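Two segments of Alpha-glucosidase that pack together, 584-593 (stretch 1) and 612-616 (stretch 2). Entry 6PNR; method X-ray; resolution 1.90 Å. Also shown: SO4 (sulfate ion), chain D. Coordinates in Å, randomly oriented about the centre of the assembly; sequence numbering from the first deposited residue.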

ATOM      1  N   ALA A 584     -15.043   4.999 -31.947  1.00 42.15           N
ATOM      2  CA  ALA A 584     -15.090   4.436 -30.601  1.00 42.25           C
ATOM      3  C   ALA A 584     -13.694   4.143 -30.065  1.00 40.73           C
ATOM      4  O   ALA A 584     -13.429   4.340 -28.871  1.00 39.48           O
ATOM      5  CB  ALA A 584     -15.940   3.167 -30.588  1.00 47.38           C
ATOM      6  N   LYS A 585     -12.793   3.659 -30.929  1.00 39.84           N
ATOM      7  CA  LYS A 585     -11.437   3.354 -30.482  1.00 43.01           C
ATOM      8  C   LYS A 585     -10.678   4.618 -30.094  1.00 39.06           C
ATOM      9  O   LYS A 585      -9.790   4.564 -29.240  1.00 38.13           O
ATOM     10  CB  LYS A 585     -10.671   2.596 -31.570  1.00 38.64           C
ATOM     11  CG  LYS A 585     -11.199   1.193 -31.844  1.00 49.23           C
ATOM     12  CD  LYS A 585     -10.360   0.489 -32.901  1.00 53.37           C
ATOM     13  CE  LYS A 585     -10.961  -0.862 -33.281  1.00 67.39           C
ATOM     14  NZ  LYS A 585     -10.122  -1.591 -34.281  1.00 70.14           N
ATOM     15  N   ALA A 586     -11.018   5.758 -30.702  1.00 38.70           N
ATOM     16  CA  ALA A 586     -10.333   7.008 -30.392  1.00 37.72           C
ATOM     17  C   ALA A 586     -10.431   7.385 -28.917  1.00 39.50           C
ATOM     18  O   ALA A 586      -9.565   8.108 -28.415  1.00 36.90           O
ATOM     19  CB  ALA A 586     -10.891   8.134 -31.253  1.00 33.07           C
ATOM     20  N   TYR A 587     -11.447   6.903 -28.204  1.00 33.86           N
ATOM     21  CA  TYR A 587     -11.578   7.227 -26.790  1.00 32.52           C
ATOM     22  C   TYR A 587     -10.696   6.372 -25.887  1.00 35.59           C
ATOM     23  O   TYR A 587     -10.573   6.689 -24.700  1.00 36.13           O
ATOM     24  CB  TYR A 587     -13.048   7.112 -26.368  1.00 33.13           C
ATOM     25  CG  TYR A 587     -13.889   8.196 -27.008  1.00 32.53           C
ATOM     26  CD1 TYR A 587     -14.090   9.416 -26.380  1.00 29.24           C
ATOM     27  CD2 TYR A 587     -14.437   8.008 -28.268  1.00 36.23           C
ATOM     28  CE1 TYR A 587     -14.846  10.416 -26.995  1.00 35.69           C
ATOM     29  CE2 TYR A 587     -15.181   8.982 -28.881  1.00 39.35           C
ATOM     30  CZ  TYR A 587     -15.385  10.185 -28.249  1.00 34.75           C
ATOM     31  OH  TYR A 587     -16.137  11.139 -28.901  1.00 36.21           O
ATOM     32  N   ASP A 588     -10.079   5.312 -26.408  1.00 35.99           N
ATOM     33  CA  ASP A 588      -9.262   4.415 -25.596  1.00 35.18           C
ATOM     34  C   ASP A 588      -7.773   4.572 -25.844  1.00 36.27           C
ATOM     35  O   ASP A 588      -6.973   3.871 -25.214  1.00 32.33           O
ATOM     36  CB  ASP A 588      -9.649   2.957 -25.850  1.00 34.14           C
ATOM     37  CG  ASP A 588     -11.053   2.641 -25.393  1.00 44.39           C
ATOM     38  OD1 ASP A 588     -11.453   3.122 -24.304  1.00 42.37           O
ATOM     39  OD2 ASP A 588     -11.756   1.912 -26.127  1.00 45.03           O
ATOM     40  N   ILE A 589      -7.380   5.453 -26.751  1.00 36.63           N
ATOM     41  CA  ILE A 589      -6.002   5.548 -27.203  1.00 34.60           C
ATOM     42  C   ILE A 589      -5.323   6.697 -26.473  1.00 39.17           C
ATOM     43  O   ILE A 589      -5.806   7.834 -26.502  1.00 32.68           O
ATOM     44  CB  ILE A 589      -5.944   5.744 -28.725  1.00 39.01           C
ATOM     45  CG1 ILE A 589      -6.329   4.427 -29.424  1.00 34.47           C
ATOM     46  CG2 ILE A 589      -4.567   6.252 -29.142  1.00 39.04           C
ATOM     47  CD1 ILE A 589      -6.669   4.583 -30.881  1.00 35.86           C
ATOM     48  N   GLN A 590      -4.195   6.413 -25.822  1.00 33.25           N
ATOM     49  CA  GLN A 590      -3.494   7.470 -25.110  1.00 26.58           C
ATOM     50  C   GLN A 590      -2.011   7.568 -25.451  1.00 30.68           C
ATOM     51  O   GLN A 590      -1.319   8.409 -24.864  1.00 29.66           O
ATOM     52  CB  GLN A 590      -3.682   7.312 -23.588  1.00 28.22           C
ATOM     53  CG  GLN A 590      -2.963   6.122 -22.968  1.00 30.17           C
ATOM     54  CD  GLN A 590      -3.073   6.089 -21.450  1.00 33.46           C
ATOM     55  OE1 GLN A 590      -4.165   6.169 -20.886  1.00 35.04           O
ATOM     56  NE2 GLN A 590      -1.929   5.979 -20.777  1.00 33.91           N
ATOM     57  N   TYR A 591      -1.501   6.756 -26.383  1.00 28.31           N
ATOM     58  CA  TYR A 591      -0.116   6.880 -26.830  1.00 27.00           C
ATOM     59  C   TYR A 591      -0.017   7.250 -28.311  1.00 29.56           C
ATOM     60  O   TYR A 591       1.065   7.150 -28.908  1.00 28.81           O
ATOM     61  CB  TYR A 591       0.660   5.594 -26.509  1.00 27.58           C
ATOM     62  CG  TYR A 591       0.689   5.290 -25.011  1.00 26.66           C
ATOM     63  CD1 TYR A 591       1.227   6.196 -24.107  1.00 29.58           C
ATOM     64  CD2 TYR A 591       0.164   4.112 -24.509  1.00 34.77           C
ATOM     65  CE1 TYR A 591       1.247   5.926 -22.737  1.00 27.52           C
ATOM     66  CE2 TYR A 591       0.191   3.826 -23.150  1.00 28.47           C
ATOM     67  CZ  TYR A 591       0.733   4.730 -22.275  1.00 26.62           C
ATOM     68  OH  TYR A 591       0.723   4.454 -20.928  1.00 30.93           O
ATOM     69  N   GLU A 592      -1.113   7.688 -28.914  1.00 29.65           N
ATOM     70  CA  GLU A 592      -1.084   8.453 -30.152  1.00 29.23           C
ATOM     71  C   GLU A 592      -1.739   9.804 -29.892  1.00 27.27           C
ATOM     72  O   GLU A 592      -2.607   9.923 -29.024  1.00 30.55           O
ATOM     73  CB  GLU A 592      -1.831   7.740 -31.303  1.00 29.08           C
ATOM     74  CG  GLU A 592      -1.592   6.232 -31.360  1.00 33.17           C
ATOM     75  CD  GLU A 592      -2.260   5.585 -32.556  1.00 37.61           C
ATOM     76  OE1 GLU A 592      -3.222   6.179 -33.090  1.00 32.55           O
ATOM     77  OE2 GLU A 592      -1.824   4.487 -32.959  1.00 31.94           O
ATOM     78  N   TYR A 593      -1.328  10.815 -30.651  1.00 25.25           N
ATOM     79  CA  TYR A 593      -1.962  12.125 -30.578  1.00 28.72           C
ATOM     80  C   TYR A 593      -2.028  12.756 -31.962  1.00 27.55           C
ATOM     81  O   TYR A 593      -1.214  12.451 -32.837  1.00 29.82           O
ATOM     82  CB  TYR A 593      -1.225  13.077 -29.606  1.00 29.82           C
ATOM     83  CG  TYR A 593       0.223  13.395 -29.946  1.00 23.64           C
ATOM     84  CD1 TYR A 593       1.268  12.594 -29.473  1.00 26.22           C
ATOM     85  CD2 TYR A 593       0.553  14.512 -30.703  1.00 25.93           C
ATOM     86  CE1 TYR A 593       2.605  12.901 -29.769  1.00 29.61           C
ATOM     87  CE2 TYR A 593       1.873  14.820 -31.008  1.00 25.96           C
ATOM     88  CZ  TYR A 593       2.897  14.018 -30.538  1.00 30.43           C
ATOM     89  OH  TYR A 593       4.207  14.339 -30.846  1.00 29.16           O
TER
HETATM   90  S   SO4 D 702      -2.876   3.028 -26.811  1.00 58.50           S
HETATM   91  O1  SO4 D 702      -3.613   3.678 -25.718  1.00 39.83           O
HETATM   92  O2  SO4 D 702      -3.818   2.229 -27.614  1.00 52.46           O
HETATM   93  O3  SO4 D 702      -1.860   2.120 -26.261  1.00 53.33           O
HETATM   94  O4  SO4 D 702      -2.238   4.041 -27.672  1.00 39.45           O
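Stretch 2 612-616: WDVYL

Stretch 2, Trp 612 to Leu 616, is an extended strand that begins earlier in the chain. It lies beside stretch 1, whose short 3-10 segment gives way to an irregular loop, and the nearest backbones, at Glu 592 and Val 614, stay 8.2 Å apart between CA atoms. Side chains therefore bridge the gap. The strand runs obliquely past the loop, its direction partly opposed.

Tyr 615 has the largest share of the contact, 106 of the 260 Å² buried over both sides. Its CA-to-CB bond points toward stretch 1, and chi1 in the t well carries the ring out to Lys 585 and Ile 589, which approach it from the same side. Lys 585 lays its CB over one ring face, 4.3 Å from the centroid of Tyr 615, in a CH-pi contact; its extended chain also brings CD to 3.5 Å from CE1 of Tyr 615. Ile 589 adds apolar packing, with CD1 3.5 Å from CD2 of Tyr 615. The flat ring face accepts the Lys methylene, and the ring carbons offer the Ile methyl an apolar surface.

Glu 592 is long enough to reach the strand backbone. Tyr 615 N donates a hydrogen bond to Glu 592 OE2 (2.9 Å, 161°), while Glu 592 OE1 lies 2.6 Å from Tyr 615 O, so close that the acid probably carries a proton. At the start of the strand, one water donates to Tyr 591 O (2.8 Å) and accepts from Trp 612 NE1 (3.0 Å).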

ATOM      1  N   TRP A 612       6.179  -0.474 -36.094  1.00 35.70           N
ATOM      2  CA  TRP A 612       5.287   0.017 -35.047  1.00 38.89           C
ATOM      3  C   TRP A 612       3.842  -0.132 -35.505  1.00 34.69           C
ATOM      4  O   TRP A 612       3.524   0.186 -36.653  1.00 36.27           O
ATOM      5  CB  TRP A 612       5.605   1.482 -34.694  1.00 29.18           C
ATOM      6  CG  TRP A 612       4.980   1.950 -33.390  1.00 33.32           C
ATOM      7  CD1 TRP A 612       3.982   2.877 -33.238  1.00 33.92           C
ATOM      8  CD2 TRP A 612       5.319   1.508 -32.066  1.00 34.84           C
ATOM      9  NE1 TRP A 612       3.676   3.031 -31.901  1.00 33.68           N
ATOM     10  CE2 TRP A 612       4.484   2.206 -31.163  1.00 30.57           C
ATOM     11  CE3 TRP A 612       6.255   0.599 -31.556  1.00 32.34           C
ATOM     12  CZ2 TRP A 612       4.553   2.016 -29.779  1.00 29.21           C
ATOM     13  CZ3 TRP A 612       6.320   0.405 -30.182  1.00 33.94           C
ATOM     14  CH2 TRP A 612       5.472   1.110 -29.309  1.00 34.99           C
ATOM     15  N   ASP A 613       2.988  -0.651 -34.616  1.00 35.64           N
ATOM     16  CA  ASP A 613       1.558  -0.761 -34.885  1.00 35.79           C
ATOM     17  C   ASP A 613       0.886   0.582 -34.636  1.00 37.84           C
ATOM     18  O   ASP A 613       1.122   1.217 -33.605  1.00 34.41           O
ATOM     19  CB  ASP A 613       0.913  -1.827 -33.992  1.00 38.71           C
ATOM     20  CG  ASP A 613       1.426  -3.233 -34.278  1.00 53.41           C
ATOM     21  OD1 ASP A 613       1.791  -3.522 -35.442  1.00 56.53           O
ATOM     22  OD2 ASP A 613       1.460  -4.055 -33.335  1.00 66.03           O
ATOM     23  N   VAL A 614       0.035   1.009 -35.568  1.00 36.16           N
ATOM     24  CA  VAL A 614      -0.634   2.304 -35.490  1.00 32.56           C
ATOM     25  C   VAL A 614      -2.115   2.098 -35.754  1.00 40.35           C
ATOM     26  O   VAL A 614      -2.490   1.341 -36.656  1.00 43.04           O
ATOM     27  CB  VAL A 614      -0.046   3.304 -36.511  1.00 32.13           C
ATOM     28  CG1 VAL A 614      -0.755   4.657 -36.432  1.00 31.04           C
ATOM     29  CG2 VAL A 614       1.466   3.449 -36.327  1.00 31.93           C
ATOM     30  N   TYR A 615      -2.960   2.766 -34.979  1.00 35.94           N
ATOM     31  CA  TYR A 615      -4.368   2.878 -35.321  1.00 35.26           C
ATOM     32  C   TYR A 615      -4.620   4.252 -35.931  1.00 38.48           C
ATOM     33  O   TYR A 615      -4.394   5.275 -35.278  1.00 36.64           O
ATOM     34  CB  TYR A 615      -5.283   2.671 -34.116  1.00 31.21           C
ATOM     35  CG  TYR A 615      -6.721   2.969 -34.494  1.00 40.69           C
ATOM     36  CD1 TYR A 615      -7.500   2.007 -35.126  1.00 43.83           C
ATOM     37  CD2 TYR A 615      -7.284   4.223 -34.267  1.00 39.18           C
ATOM     38  CE1 TYR A 615      -8.807   2.272 -35.502  1.00 42.06           C
ATOM     39  CE2 TYR A 615      -8.595   4.501 -34.644  1.00 41.79           C
ATOM     40  CZ  TYR A 615      -9.349   3.515 -35.259  1.00 48.08           C
ATOM     41  OH  TYR A 615     -10.648   3.765 -35.640  1.00 45.82           O
ATOM     42  N   LEU A 616      -5.111   4.273 -37.176  1.00 36.80           N
ATOM     43  CA  LEU A 616      -5.510   5.518 -37.820  1.00 37.03           C
ATOM     44  C   LEU A 616      -7.028   5.628 -37.862  1.00 41.49           C
ATOM     45  O   LEU A 616      -7.700   4.667 -38.260  1.00 36.82           O
ATOM     46  CB  LEU A 616      -4.955   5.604 -39.247  1.00 38.21           C
ATOM     47  CG  LEU A 616      -3.450   5.723 -39.438  1.00 39.27           C
ATOM     48  CD1 LEU A 616      -3.128   5.738 -40.922  1.00 38.99           C
ATOM     49  CD2 LEU A 616      -2.930   6.976 -38.758  1.00 35.46           C
TER
HETATM   50  O   HOH W   1       2.659   5.162 -29.992  1.00 31.04           O